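Local coordinates for ErfK/YbiS/YcfS/YnhG family protein (PDB 4LPQ) that probably acts as a peptidoglycan L,D-transpeptidase in cell wall biogenesis, this piece joining a putative peptidoglycan-binding domain to the catalytic domain, at residues 30-35 and 74-79; 85-90 and 201-206; 109-114 and 180-185. All blocks are in the same frame, centred on the assembly; numbering follows the deposited sequence.

Contact 1 (30-35 and 74-79)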
ATOM      1  N   LEU A  30       0.569  -6.904 -13.497  1.00 14.97           N
ATOM      2  CA  LEU A  30       0.057  -7.713 -12.433  1.00 14.42           C
ATOM      3  C   LEU A  30      -0.810  -6.946 -11.446  1.00 14.72           C
ATOM      4  O   LEU A  30      -1.351  -7.583 -10.509  1.00 16.07           O
ATOM      5  CB  LEU A  30       1.195  -8.399 -11.704  1.00 14.62           C
ATOM      6  CG  LEU A  30       1.981  -9.457 -12.463  1.00 14.65           C
ATOM      7  CD1 LEU A  30       3.176  -9.897 -11.605  1.00 16.42           C
ATOM      8  CD2 LEU A  30       1.121 -10.624 -12.798  1.00 16.74           C
ATOM      9  N   GLY A  31      -0.939  -5.640 -11.600  1.00 14.06           N
ATOM     10  CA  GLY A  31      -1.801  -4.850 -10.754  1.00 14.89           C
ATOM     11  C   GLY A  31      -1.208  -4.199  -9.542  1.00 13.97           C
ATOM     12  O   GLY A  31      -1.898  -3.586  -8.747  1.00 15.29           O
ATOM     13  N   TYR A  32       0.125  -4.272  -9.424  1.00 12.99           N
ATOM     14  CA  TYR A  32       0.806  -3.574  -8.349  1.00 12.33           C
ATOM     15  C   TYR A  32       0.870  -2.119  -8.752  1.00 14.96           C
ATOM     16  O   TYR A  32       1.247  -1.800  -9.871  1.00 17.16           O
ATOM     17  CB  TYR A  32       2.201  -4.189  -8.132  1.00 12.74           C
ATOM     18  CG  TYR A  32       2.032  -5.587  -7.584  1.00 12.03           C
ATOM     19  CD1 TYR A  32       1.838  -6.680  -8.432  1.00 11.67           C
ATOM     20  CD2 TYR A  32       1.959  -5.849  -6.219  1.00 10.85           C
ATOM     21  CE1 TYR A  32       1.601  -7.926  -7.942  1.00 12.68           C
ATOM     22  CE2 TYR A  32       1.672  -7.113  -5.699  1.00 11.83           C
ATOM     23  CZ  TYR A  32       1.500  -8.179  -6.582  1.00 12.08           C
ATOM     24  OH  TYR A  32       1.290  -9.406  -6.043  1.00 12.71           O
ATOM     25  N   PHE A  33       0.492  -1.208  -7.869  1.00 14.32           N
ATOM     26  CA  PHE A  33       0.285   0.186  -8.270  1.00 13.42           C
ATOM     27  C   PHE A  33       1.569   0.861  -8.642  1.00 14.13           C
ATOM     28  O   PHE A  33       2.492   1.005  -7.833  1.00 15.79           O
ATOM     29  CB  PHE A  33      -0.342   0.957  -7.108  1.00 16.47           C
ATOM     30  CG  PHE A  33      -0.620   2.394  -7.473  1.00 13.23           C
ATOM     31  CD1 PHE A  33      -1.683   2.701  -8.284  1.00 16.73           C
ATOM     32  CD2 PHE A  33       0.249   3.360  -7.151  1.00 13.70           C
ATOM     33  CE1 PHE A  33      -1.875   4.012  -8.710  1.00 19.08           C
ATOM     34  CE2 PHE A  33       0.049   4.631  -7.524  1.00 16.63           C
ATOM     35  CZ  PHE A  33      -0.986   4.982  -8.310  1.00 16.09           C
ATOM     36  N   ILE A  34       1.606   1.294  -9.895  1.00 15.07           N
ATOM     37  CA  ILE A  34       2.740   2.003 -10.495  1.00 15.67           C
ATOM     38  C   ILE A  34       2.181   2.695 -11.745  1.00 15.68           C
ATOM     39  O   ILE A  34       1.476   2.074 -12.579  1.00 18.36           O
ATOM     40  CB  ILE A  34       3.914   1.050 -10.826  1.00 15.36           C
ATOM     41  CG1 ILE A  34       5.175   1.824 -11.186  1.00 18.49           C
ATOM     42  CG2 ILE A  34       3.578  -0.001 -11.840  1.00 17.58           C
ATOM     43  CD1 ILE A  34       6.392   0.888 -11.315  1.00 17.94           C
ATOM     44  N   LEU A  35       2.518   3.915 -11.943  1.00 17.73           N
ATOM     45  CA  LEU A  35       2.012   4.729 -13.056  1.00 17.12           C
ATOM     46  C   LEU A  35       2.880   4.737 -14.307  1.00 19.16           C
ATOM     47  O   LEU A  35       2.360   4.911 -15.418  1.00 22.79           O
ATOM     48  CB  LEU A  35       1.775   6.172 -12.575  1.00 18.85           C
ATOM     49  CG  LEU A  35       0.763   6.401 -11.518  1.00 22.07           C
ATOM     50  CD1 LEU A  35       0.618   7.865 -11.178  1.00 26.47           C
ATOM     51  CD2 LEU A  35      -0.546   5.853 -11.983  1.00 23.64           C
ATOM     52  N   ALA A  74       6.153 -16.095 -11.765  1.00 14.46           N
ATOM     53  CA  ALA A  74       4.984 -16.875 -11.429  1.00 15.69           C
ATOM     54  C   ALA A  74       3.687 -15.989 -11.465  1.00 17.27           C
ATOM     55  O   ALA A  74       2.573 -16.515 -11.481  1.00 18.11           O
ATOM     56  CB  ALA A  74       5.102 -17.499 -10.047  1.00 17.12           C
ATOM     57  N   GLY A  75       3.835 -14.688 -11.523  1.00 15.29           N
ATOM     58  CA  GLY A  75       2.695 -13.812 -11.617  1.00 16.00           C
ATOM     59  C   GLY A  75       1.950 -13.693 -10.307  1.00 14.12           C
ATOM     60  O   GLY A  75       0.747 -13.527 -10.263  1.00 16.59           O
ATOM     61  N   TYR A  76       2.634 -13.718  -9.164  1.00 13.04           N
ATOM     62  CA  TYR A  76       2.004 -13.754  -7.869  1.00 13.42           C
ATOM     63  C   TYR A  76       1.083 -12.542  -7.677  1.00 13.49           C
ATOM     64  O   TYR A  76       1.480 -11.405  -7.813  1.00 13.87           O
ATOM     65  CB  TYR A  76       2.966 -13.766  -6.694  1.00 14.98           C
ATOM     66  CG  TYR A  76       2.233 -13.909  -5.363  1.00 14.90           C
ATOM     67  CD1 TYR A  76       1.770 -15.140  -4.932  1.00 17.82           C
ATOM     68  CD2 TYR A  76       1.787 -12.807  -4.699  1.00 14.48           C
ATOM     69  CE1 TYR A  76       0.935 -15.246  -3.821  1.00 16.90           C
ATOM     70  CE2 TYR A  76       0.975 -12.874  -3.602  1.00 15.79           C
ATOM     71  CZ  TYR A  76       0.523 -14.066  -3.198  1.00 15.37           C
ATOM     72  OH  TYR A  76      -0.273 -14.161  -2.077  1.00 19.21           O
ATOM     73  N   ARG A  77      -0.179 -12.870  -7.300  1.00 13.28           N
ATOM     74  CA  ARG A  77      -1.188 -11.875  -6.897  1.00 13.11           C
ATOM     75  C   ARG A  77      -1.882 -12.430  -5.666  1.00 14.18           C
ATOM     76  O   ARG A  77      -2.230 -13.626  -5.621  1.00 15.83           O
ATOM     77  CB  ARG A  77      -2.185 -11.598  -7.963  1.00 14.15           C
ATOM     78  CG  ARG A  77      -1.601 -10.819  -9.135  1.00 17.35           C
ATOM     79  CD  ARG A  77      -2.438 -10.888 -10.368  1.00 18.61           C
ATOM     80  NE  ARG A  77      -3.861 -10.721 -10.171  1.00 20.31           N
ATOM     81  CZ  ARG A  77      -4.567  -9.585 -10.135  1.00 20.07           C
ATOM     82  NH1 ARG A  77      -4.042  -8.414 -10.180  1.00 22.53           N
ATOM     83  NH2 ARG A  77      -5.841  -9.688 -10.041  1.00 21.30           N
ATOM     84  N   PRO A  78      -2.173 -11.571  -4.674  1.00 13.88           N
ATOM     85  CA  PRO A  78      -2.883 -12.083  -3.496  1.00 15.26           C
ATOM     86  C   PRO A  78      -4.378 -12.427  -3.839  1.00 14.42           C
ATOM     87  O   PRO A  78      -4.922 -11.851  -4.785  1.00 16.09           O
ATOM     88  CB  PRO A  78      -2.779 -10.942  -2.527  1.00 18.49           C
ATOM     89  CG  PRO A  78      -2.520  -9.778  -3.318  1.00 18.14           C
ATOM     90  CD  PRO A  78      -1.862 -10.145  -4.573  1.00 15.12           C
ATOM     91  N   THR A  79      -4.920 -13.367  -3.071  1.00 16.80           N
ATOM     92  CA  THR A  79      -6.330 -13.744  -3.221  1.00 17.69           C
ATOM     93  C   THR A  79      -7.174 -12.925  -2.236  1.00 15.96           C
ATOM     94  O   THR A  79      -6.869 -12.995  -1.021  1.00 17.59           O
ATOM     95  CB  THR A  79      -6.499 -15.236  -2.958  1.00 19.73           C
ATOM     96  OG1 THR A  79      -5.732 -15.982  -3.892  1.00 22.54           O
ATOM     97  CG2 THR A  79      -7.892 -15.634  -3.047  1.00 21.68           C
TER
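Y32 sets its CG anti to the carbonyl carbon (chi1 -68°), and R77 does the same (chi1 -71°) before its chain bends at chi3 (44°), which places NE. The hydroxyl of Y32 donates to Y76 O, with OH to O at 2.7 Å. That oxygen lies at the edge of the Y32 ring, near its plane, whereas the donor stands above the plane of the Y76 carbonyl. In the other direction R77 NH1 donates to L30 O at 2.8 Å. The acceptor lies in the guanidinium plane, but NH1 approaches from above the plane of the L30 carbonyl. Van der Waals contacts fill in around the two bonds: both methyls of L30 rest on G75 CA, CD2 at 3.7 Å, and P78 CD comes within 3.6 Å of Y32 OH. G31 and G75 each end a helix in a Schellman motif with positive phi. At G31 a CB would run into R77 NH1 and into the carbonyl before it, so glycine is needed there. The ends of helices 18-30 and 66-74 are thereby tied together, away from the predicted catalytic residues; segment 30-35 belongs to the putative peptidoglycan-binding domain. The guanidinium of R77 has a second acceptor, V105 O, reached by NH2, while G31 and F33 make backbone hydrogen bonds to I108. Helix 43-56 packs on Y32, with F52 edge-to-face to its ring, and strand 104-110 of the catalytic domain meets Y32, F33 and P78.

Contact 2 (85-90 and 201-206)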
ATOM      1  N   GLY A  85     -18.821  -7.029  -5.143  1.00 22.57           N
ATOM      2  CA  GLY A  85     -18.815  -5.598  -5.001  1.00 23.80           C
ATOM      3  C   GLY A  85     -17.470  -4.999  -4.831  1.00 17.92           C
ATOM      4  O   GLY A  85     -16.447  -5.694  -4.993  1.00 19.27           O
ATOM      5  N   LYS A  86     -17.440  -3.719  -4.582  1.00 19.55           N
ATOM      6  CA  LYS A  86     -16.196  -2.981  -4.430  1.00 17.14           C
ATOM      7  C   LYS A  86     -15.800  -3.017  -2.957  1.00 17.03           C
ATOM      8  O   LYS A  86     -16.609  -2.619  -2.061  1.00 18.25           O
ATOM      9  CB  LYS A  86     -16.437  -1.596  -4.932  1.00 20.37           C
ATOM     10  CG  LYS A  86     -15.202  -0.756  -4.760  1.00 23.14           C
ATOM     11  CD  LYS A  86     -15.267   0.580  -5.455  1.00 22.43           C
ATOM     12  CE  LYS A  86     -15.129   0.471  -6.923  1.00 24.38           C
ATOM     13  NZ  LYS A  86     -14.995   1.747  -7.653  1.00 25.91           N
ATOM     14  N   VAL A  87     -14.564  -3.450  -2.679  1.00 15.86           N
ATOM     15  CA  VAL A  87     -14.118  -3.598  -1.284  1.00 14.65           C
ATOM     16  C   VAL A  87     -12.651  -3.178  -1.236  1.00 12.41           C
ATOM     17  O   VAL A  87     -11.887  -3.528  -2.122  1.00 14.34           O
ATOM     18  CB  VAL A  87     -14.318  -5.069  -0.830  1.00 15.22           C
ATOM     19  CG1 VAL A  87     -13.845  -5.210   0.627  1.00 15.90           C
ATOM     20  CG2 VAL A  87     -15.717  -5.548  -1.078  1.00 17.17           C
ATOM     21  N   VAL A  88     -12.327  -2.425  -0.200  1.00 12.41           N
ATOM     22  CA  VAL A  88     -10.943  -2.163   0.138  1.00 12.22           C
ATOM     23  C   VAL A  88     -10.541  -3.135   1.244  1.00 13.71           C
ATOM     24  O   VAL A  88     -11.131  -3.129   2.313  1.00 14.95           O
ATOM     25  CB  VAL A  88     -10.760  -0.733   0.615  1.00 13.52           C
ATOM     26  CG1 VAL A  88      -9.331  -0.476   1.113  1.00 15.38           C
ATOM     27  CG2 VAL A  88     -11.034   0.208  -0.547  1.00 15.27           C
ATOM     28  N   GLU A  89      -9.612  -4.029   0.918  1.00 12.59           N
ATOM     29  CA  GLU A  89      -9.144  -4.993   1.883  1.00 12.94           C
ATOM     30  C   GLU A  89      -7.760  -4.571   2.341  1.00 12.26           C
ATOM     31  O   GLU A  89      -6.881  -4.243   1.521  1.00 14.82           O
ATOM     32  CB  GLU A  89      -9.084  -6.398   1.283  1.00 13.75           C
ATOM     33  CG  GLU A  89     -10.435  -6.905   0.826  1.00 15.41           C
ATOM     34  CD  GLU A  89     -10.556  -8.385   0.433  1.00 15.71           C
ATOM     35  OE1 GLU A  89      -9.622  -9.144   0.845  1.00 16.82           O
ATOM     36  OE2 GLU A  89     -11.539  -8.712  -0.283  1.00 16.96           O
ATOM     37  N   ILE A  90      -7.502  -4.646   3.654  1.00 11.88           N
ATOM     38  CA  ILE A  90      -6.208  -4.309   4.175  1.00 11.59           C
ATOM     39  C   ILE A  90      -5.719  -5.519   4.960  1.00 13.00           C
ATOM     40  O   ILE A  90      -6.277  -5.948   5.965  1.00 13.87           O
ATOM     41  CB  ILE A  90      -6.326  -3.042   5.066  1.00 14.35           C
ATOM     42  CG1 ILE A  90      -6.860  -1.843   4.207  1.00 18.18           C
ATOM     43  CG2 ILE A  90      -4.952  -2.748   5.651  1.00 16.77           C
ATOM     44  CD1 ILE A  90      -7.348  -0.656   4.911  1.00 19.41           C
ATOM     45  N   GLY A 201     -19.613   4.812   1.848  1.00 13.41           N
ATOM     46  CA  GLY A 201     -20.314   3.564   1.941  1.00 15.21           C
ATOM     47  C   GLY A 201     -19.468   2.361   1.546  1.00 14.37           C
ATOM     48  O   GLY A 201     -19.848   1.218   1.795  1.00 15.18           O
ATOM     49  N   THR A 202     -18.310   2.590   0.907  1.00 13.44           N
ATOM     50  CA  THR A 202     -17.467   1.483   0.457  1.00 12.37           C
ATOM     51  C   THR A 202     -17.006   0.670   1.656  1.00 12.11           C
ATOM     52  O   THR A 202     -16.420   1.197   2.608  1.00 13.78           O
ATOM     53  CB  THR A 202     -16.279   1.992  -0.355  1.00 14.07           C
ATOM     54  OG1 THR A 202     -16.685   2.722  -1.502  1.00 15.62           O
ATOM     55  CG2 THR A 202     -15.370   0.875  -0.783  1.00 14.98           C
ATOM     56  N   ARG A 203     -17.122  -0.663   1.529  1.00 13.21           N
ATOM     57  CA  ARG A 203     -16.643  -1.591   2.538  1.00 12.83           C
ATOM     58  C   ARG A 203     -15.118  -1.479   2.675  1.00 12.58           C
ATOM     59  O   ARG A 203     -14.400  -1.539   1.667  1.00 13.23           O
ATOM     60  CB  ARG A 203     -17.038  -3.010   2.161  1.00 14.06           C
ATOM     61  CG  ARG A 203     -16.763  -4.087   3.175  1.00 14.32           C
ATOM     62  CD  ARG A 203     -17.202  -5.408   2.595  1.00 14.97           C
ATOM     63  NE  ARG A 203     -17.105  -6.458   3.566  1.00 16.00           N
ATOM     64  CZ  ARG A 203     -17.122  -7.754   3.295  1.00 15.74           C
ATOM     65  NH1 ARG A 203     -17.229  -8.141   2.019  1.00 17.81           N
ATOM     66  NH2 ARG A 203     -17.043  -8.634   4.268  1.00 18.45           N
ATOM     67  N   VAL A 204     -14.663  -1.517   3.902  1.00 12.46           N
ATOM     68  CA  VAL A 204     -13.242  -1.541   4.219  1.00 12.16           C
ATOM     69  C   VAL A 204     -13.082  -2.698   5.197  1.00 12.65           C
ATOM     70  O   VAL A 204     -13.577  -2.660   6.317  1.00 14.75           O
ATOM     71  CB  VAL A 204     -12.717  -0.237   4.887  1.00 13.45           C
ATOM     72  CG1 VAL A 204     -11.203  -0.348   5.183  1.00 14.93           C
ATOM     73  CG2 VAL A 204     -12.981   0.915   3.939  1.00 13.79           C
ATOM     74  N   LEU A 205     -12.370  -3.744   4.761  1.00 12.86           N
ATOM     75  CA  LEU A 205     -12.230  -4.972   5.493  1.00 13.27           C
ATOM     76  C   LEU A 205     -10.775  -5.154   5.906  1.00 13.12           C
ATOM     77  O   LEU A 205      -9.937  -5.216   4.994  1.00 14.91           O
ATOM     78  CB  LEU A 205     -12.720  -6.132   4.569  1.00 15.83           C
ATOM     79  CG  LEU A 205     -12.600  -7.504   5.042  1.00 18.38           C
ATOM     80  CD1 LEU A 205     -13.490  -7.731   6.229  1.00 18.49           C
ATOM     81  CD2 LEU A 205     -12.989  -8.486   3.900  1.00 17.79           C
ATOM     82  N   LEU A 206     -10.471  -5.262   7.191  1.00 13.51           N
ATOM     83  CA  LEU A 206      -9.083  -5.342   7.678  1.00 13.04           C
ATOM     84  C   LEU A 206      -8.942  -6.660   8.374  1.00 15.07           C
ATOM     85  O   LEU A 206      -9.797  -7.022   9.216  1.00 15.82           O
ATOM     86  CB  LEU A 206      -8.689  -4.236   8.590  1.00 14.89           C
ATOM     87  CG  LEU A 206      -8.864  -2.815   8.067  1.00 12.95           C
ATOM     88  CD1 LEU A 206     -10.269  -2.265   8.391  1.00 14.61           C
ATOM     89  CD2 LEU A 206      -7.753  -1.865   8.561  1.00 15.61           C
TER
HETATM   90  O   HOH W   1     -18.724  -1.895  -0.643  1.00 17.60           O
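I90 and L206 lie side by side and point the same way, I90 CD1 reaching L206 CD2 at 3.9 Å. The same CD1 also meets V204 CG1 at 3.9 Å, on the buried face that V88, I90, V204 and L206 form on two parallel strands, 86-90 and 203-206. An alanine in place of L206 would probably open a gap beside I90 CB and CD1, leaving that side chain freer to turn. Three backbone bonds hold the pair from V88 to I90: V88 N to R203 O (2.9 Å), L205 N to V88 O (2.8 Å) and I90 N to L205 O (2.8 Å).

The pairing is looser at the start of the strands, where a water takes over: it donates to K86 O and accepts from R203 N. On the other face the partly exposed R203, extended with CG anti to the backbone N (chi1 -173°), runs beside V87, its CD 3.9 Å from V87 CG1. L205, also partly exposed, places CD2 over one face of that guanidinium, offset toward the rim; R203 NH2 forms a salt bridge with D134. E89 on this face is held by Y207 OH. Strand 96-101 flanks 86-91 antiparallel, and strand 133-140 flanks 203-206, also antiparallel, so the pair sits inside the mixed catalytic sheet.

Contact 3 (109-114 and 180-185)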
ATOM      1  N   ILE A 109      -1.552  -2.154  -3.322  1.00 11.01           N
ATOM      2  CA  ILE A 109      -0.938  -0.891  -2.964  1.00 11.92           C
ATOM      3  C   ILE A 109      -0.106  -1.101  -1.697  1.00 10.82           C
ATOM      4  O   ILE A 109      -0.639  -1.681  -0.714  1.00 11.58           O
ATOM      5  CB  ILE A 109      -2.042   0.185  -2.808  1.00 11.26           C
ATOM      6  CG1 ILE A 109      -2.611   0.549  -4.160  1.00 13.41           C
ATOM      7  CG2 ILE A 109      -1.521   1.427  -2.126  1.00 13.61           C
ATOM      8  CD1 ILE A 109      -3.966   1.209  -4.115  1.00 14.36           C
ATOM      9  N   ASN A 110       1.155  -0.607  -1.708  1.00 11.40           N
ATOM     10  CA  ASN A 110       1.929  -0.679  -0.480  1.00 10.34           C
ATOM     11  C   ASN A 110       1.279   0.183   0.604  1.00  9.76           C
ATOM     12  O   ASN A 110       0.875   1.309   0.395  1.00 11.29           O
ATOM     13  CB  ASN A 110       3.325  -0.156  -0.781  1.00 11.09           C
ATOM     14  CG  ASN A 110       4.271  -0.286   0.396  1.00 12.18           C
ATOM     15  OD1 ASN A 110       4.423  -1.380   0.920  1.00 12.35           O
ATOM     16  ND2 ASN A 110       4.864   0.833   0.804  1.00 12.27           N
ATOM     17  N   ALA A 111       1.197  -0.392   1.837  1.00 11.19           N
ATOM     18  CA  ALA A 111       0.545   0.250   2.972  1.00 11.57           C
ATOM     19  C   ALA A 111       1.404   0.151   4.228  1.00 11.67           C
ATOM     20  O   ALA A 111       2.293  -0.704   4.331  1.00 11.90           O
ATOM     21  CB  ALA A 111      -0.873  -0.346   3.200  1.00 12.25           C
ATOM     22  N   SER A 112       1.108   1.000   5.240  1.00 10.76           N
ATOM     23  CA  SER A 112       1.691   0.868   6.520  1.00 10.68           C
ATOM     24  C   SER A 112       0.698   1.287   7.533  1.00 11.79           C
ATOM     25  O   SER A 112       0.116   2.361   7.483  1.00 13.88           O
ATOM     26  CB  SER A 112       2.976   1.722   6.602  1.00 12.65           C
ATOM     27  OG  SER A 112       3.632   1.584   7.852  1.00 13.07           O
ATOM     28  N   SER A 113       0.470   0.401   8.533  1.00 11.66           N
ATOM     29  CA  SER A 113      -0.515   0.569   9.581  1.00 11.85           C
ATOM     30  C   SER A 113       0.084   0.732  10.967  1.00 12.56           C
ATOM     31  O   SER A 113       1.257   1.044  11.065  1.00 13.18           O
ATOM     32  CB  SER A 113      -1.565  -0.532   9.493  1.00 12.97           C
ATOM     33  OG  SER A 113      -0.975  -1.788   9.833  1.00 14.93           O
ATOM     34  N   GLY A 114      -0.704   0.572  12.023  1.00 13.20           N
ATOM     35  CA  GLY A 114      -0.233   0.920  13.345  1.00 14.33           C
ATOM     36  C   GLY A 114       0.906   0.075  13.873  1.00 14.98           C
ATOM     37  O   GLY A 114       0.895  -1.127  13.689  1.00 16.23           O
ATOM     38  N   GLY A 180      -2.018   4.107  13.904  1.00 16.00           N
ATOM     39  CA  GLY A 180      -3.193   3.356  13.713  1.00 15.53           C
ATOM     40  C   GLY A 180      -3.850   3.543  12.362  1.00 15.39           C
ATOM     41  O   GLY A 180      -4.587   2.630  11.886  1.00 15.21           O
ATOM     42  N   CYS A 181      -3.736   4.736  11.725  1.00 14.15           N
ATOM     43  CA  CYS A 181      -4.313   4.858  10.404  1.00 13.21           C
ATOM     44  C   CYS A 181      -3.498   4.023   9.394  1.00 14.15           C
ATOM     45  O   CYS A 181      -2.387   3.554   9.683  1.00 14.92           O
ATOM     46  CB  CYS A 181      -4.295   6.273  10.007  1.00 14.70           C
ATOM     47  SG  CYS A 181      -5.528   7.267  10.930  1.00 16.41           S
ATOM     48  N   VAL A 182      -4.096   3.845   8.214  1.00 12.82           N
ATOM     49  CA  VAL A 182      -3.438   3.100   7.155  1.00 13.21           C
ATOM     50  C   VAL A 182      -2.924   4.026   6.117  1.00 11.90           C
ATOM     51  O   VAL A 182      -3.716   4.674   5.411  1.00 12.49           O
ATOM     52  CB  VAL A 182      -4.408   2.062   6.561  1.00 13.51           C
ATOM     53  CG1 VAL A 182      -3.750   1.292   5.453  1.00 13.62           C
ATOM     54  CG2 VAL A 182      -4.933   1.122   7.687  1.00 15.10           C
ATOM     55  N   ARG A 183      -1.623   4.129   5.951  1.00 11.93           N
ATOM     56  CA  ARG A 183      -0.960   5.007   5.028  1.00 13.48           C
ATOM     57  C   ARG A 183      -0.724   4.303   3.666  1.00 12.27           C
ATOM     58  O   ARG A 183      -0.341   3.132   3.662  1.00 12.87           O
ATOM     59  CB  ARG A 183       0.486   5.349   5.547  1.00 18.74           C
ATOM     60  CG  ARG A 183       0.489   6.013   6.843  1.00 21.61           C
ATOM     61  CD  ARG A 183       1.972   6.139   7.173  1.00 20.26           C
ATOM     62  NE  ARG A 183       2.032   6.805   8.376  1.00 20.90           N
ATOM     63  CZ  ARG A 183       3.130   7.078   8.987  1.00 36.23           C
ATOM     64  NH1 ARG A 183       4.316   6.802   8.411  1.00 30.86           N
ATOM     65  NH2 ARG A 183       2.991   7.621  10.148  1.00 37.58           N
ATOM     66  N   VAL A 184      -0.860   5.068   2.624  1.00 11.76           N
ATOM     67  CA  VAL A 184      -0.481   4.704   1.247  1.00 10.70           C
ATOM     68  C   VAL A 184       0.174   5.921   0.602  1.00 10.93           C
ATOM     69  O   VAL A 184       0.133   7.009   1.169  1.00 11.73           O
ATOM     70  CB  VAL A 184      -1.671   4.197   0.406  1.00 12.83           C
ATOM     71  CG1 VAL A 184      -2.313   2.967   1.077  1.00 12.74           C
ATOM     72  CG2 VAL A 184      -2.674   5.307   0.177  1.00 12.87           C
ATOM     73  N   SER A 185       0.761   5.783  -0.579  1.00 11.72           N
ATOM     74  CA  SER A 185       1.327   6.955  -1.255  1.00 12.27           C
ATOM     75  C   SER A 185       0.265   7.960  -1.656  1.00 11.84           C
ATOM     76  O   SER A 185      -0.898   7.574  -1.867  1.00 12.21           O
ATOM     77  CB  SER A 185       2.158   6.577  -2.472  1.00 11.41           C
ATOM     78  OG  SER A 185       1.332   6.115  -3.541  1.00 12.78           O
TER
HETATM   79  O   HOH W   2       1.771   3.157  -1.369  1.00 11.81           O
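S112 and R183 form a single antiparallel bridge of the hydrogen-bonded kind, the touching parts of the chain running 161° apart as 109-114 passes segment 180-185 in the YkuD-type catalytic fold. R183 N donates to S112 O at 2.9 Å in a nearly straight bond (176°), tilted from the carbonyl plane. In return S112 N meets R183 O at 3.0 Å, in the carbonyl plane and on a lone pair, though this bond is more bent. A111 CA adds a CH...O contact to R183 O at 3.1 Å, so that oxygen meets S112 N and A111 CA from the facing segment, with A111 CB also close.

Apolar groups pack beside the bridge. I109 CG2 presses on V184 CG1 at 3.6 Å, a branch that chi1 (-58°) puts anti to the carbonyl carbon. A111 CB rests 4.0 Å from V182 CG1, and V182 CG2 turns to S113 CB. R183 lays CB and CG against S112 O, then extends to give NH1 to S171 O. The serine hydroxyls turn to other loops: S112 OG bonds to Y175 O and S113 OG to Q95 NE2.

C181, the predicted nucleophile, directs its CB away from 109-114 and contacts H167, the predicted proton donor/acceptor, on strand 164-168. The bridge thus lies two residues beyond the cysteine and ties the strand that follows it to 109-114. The C181 amide donates to E150 OE2, and its carbonyl accepts from S178 OG; both could help fix the backbone here. G180 adopts a backbone that a side chain would jam. Beyond V184, S185 caps helix 186-196 through OG to A188 N, and a bound water accepts from S185 N (2.9 Å) and donates to N110 O (2.7 Å).

Contacts 2 and 3 are buried within the catalytic domain, whereas contact 1 is only partly buried and lies where the putative peptidoglycan-binding domain meets it. Their chemistry follows: contact 1 relies on side-chain donors reaching backbone carbonyls at and just past two helix ends, contact 2 on a parallel backbone ladder, and contact 3 on one antiparallel bridge beside the predicted nucleophile. Contacts 2 and 3 reach the same sheet, and contact 3 is nested in the loop closed by contact 2; V182 CG2 packs on I90 CD1 (4.1 Å) and on L206 CD2. Contact 1 precedes both in the chain and touches contact 3 through F33 CB against I109 CG1.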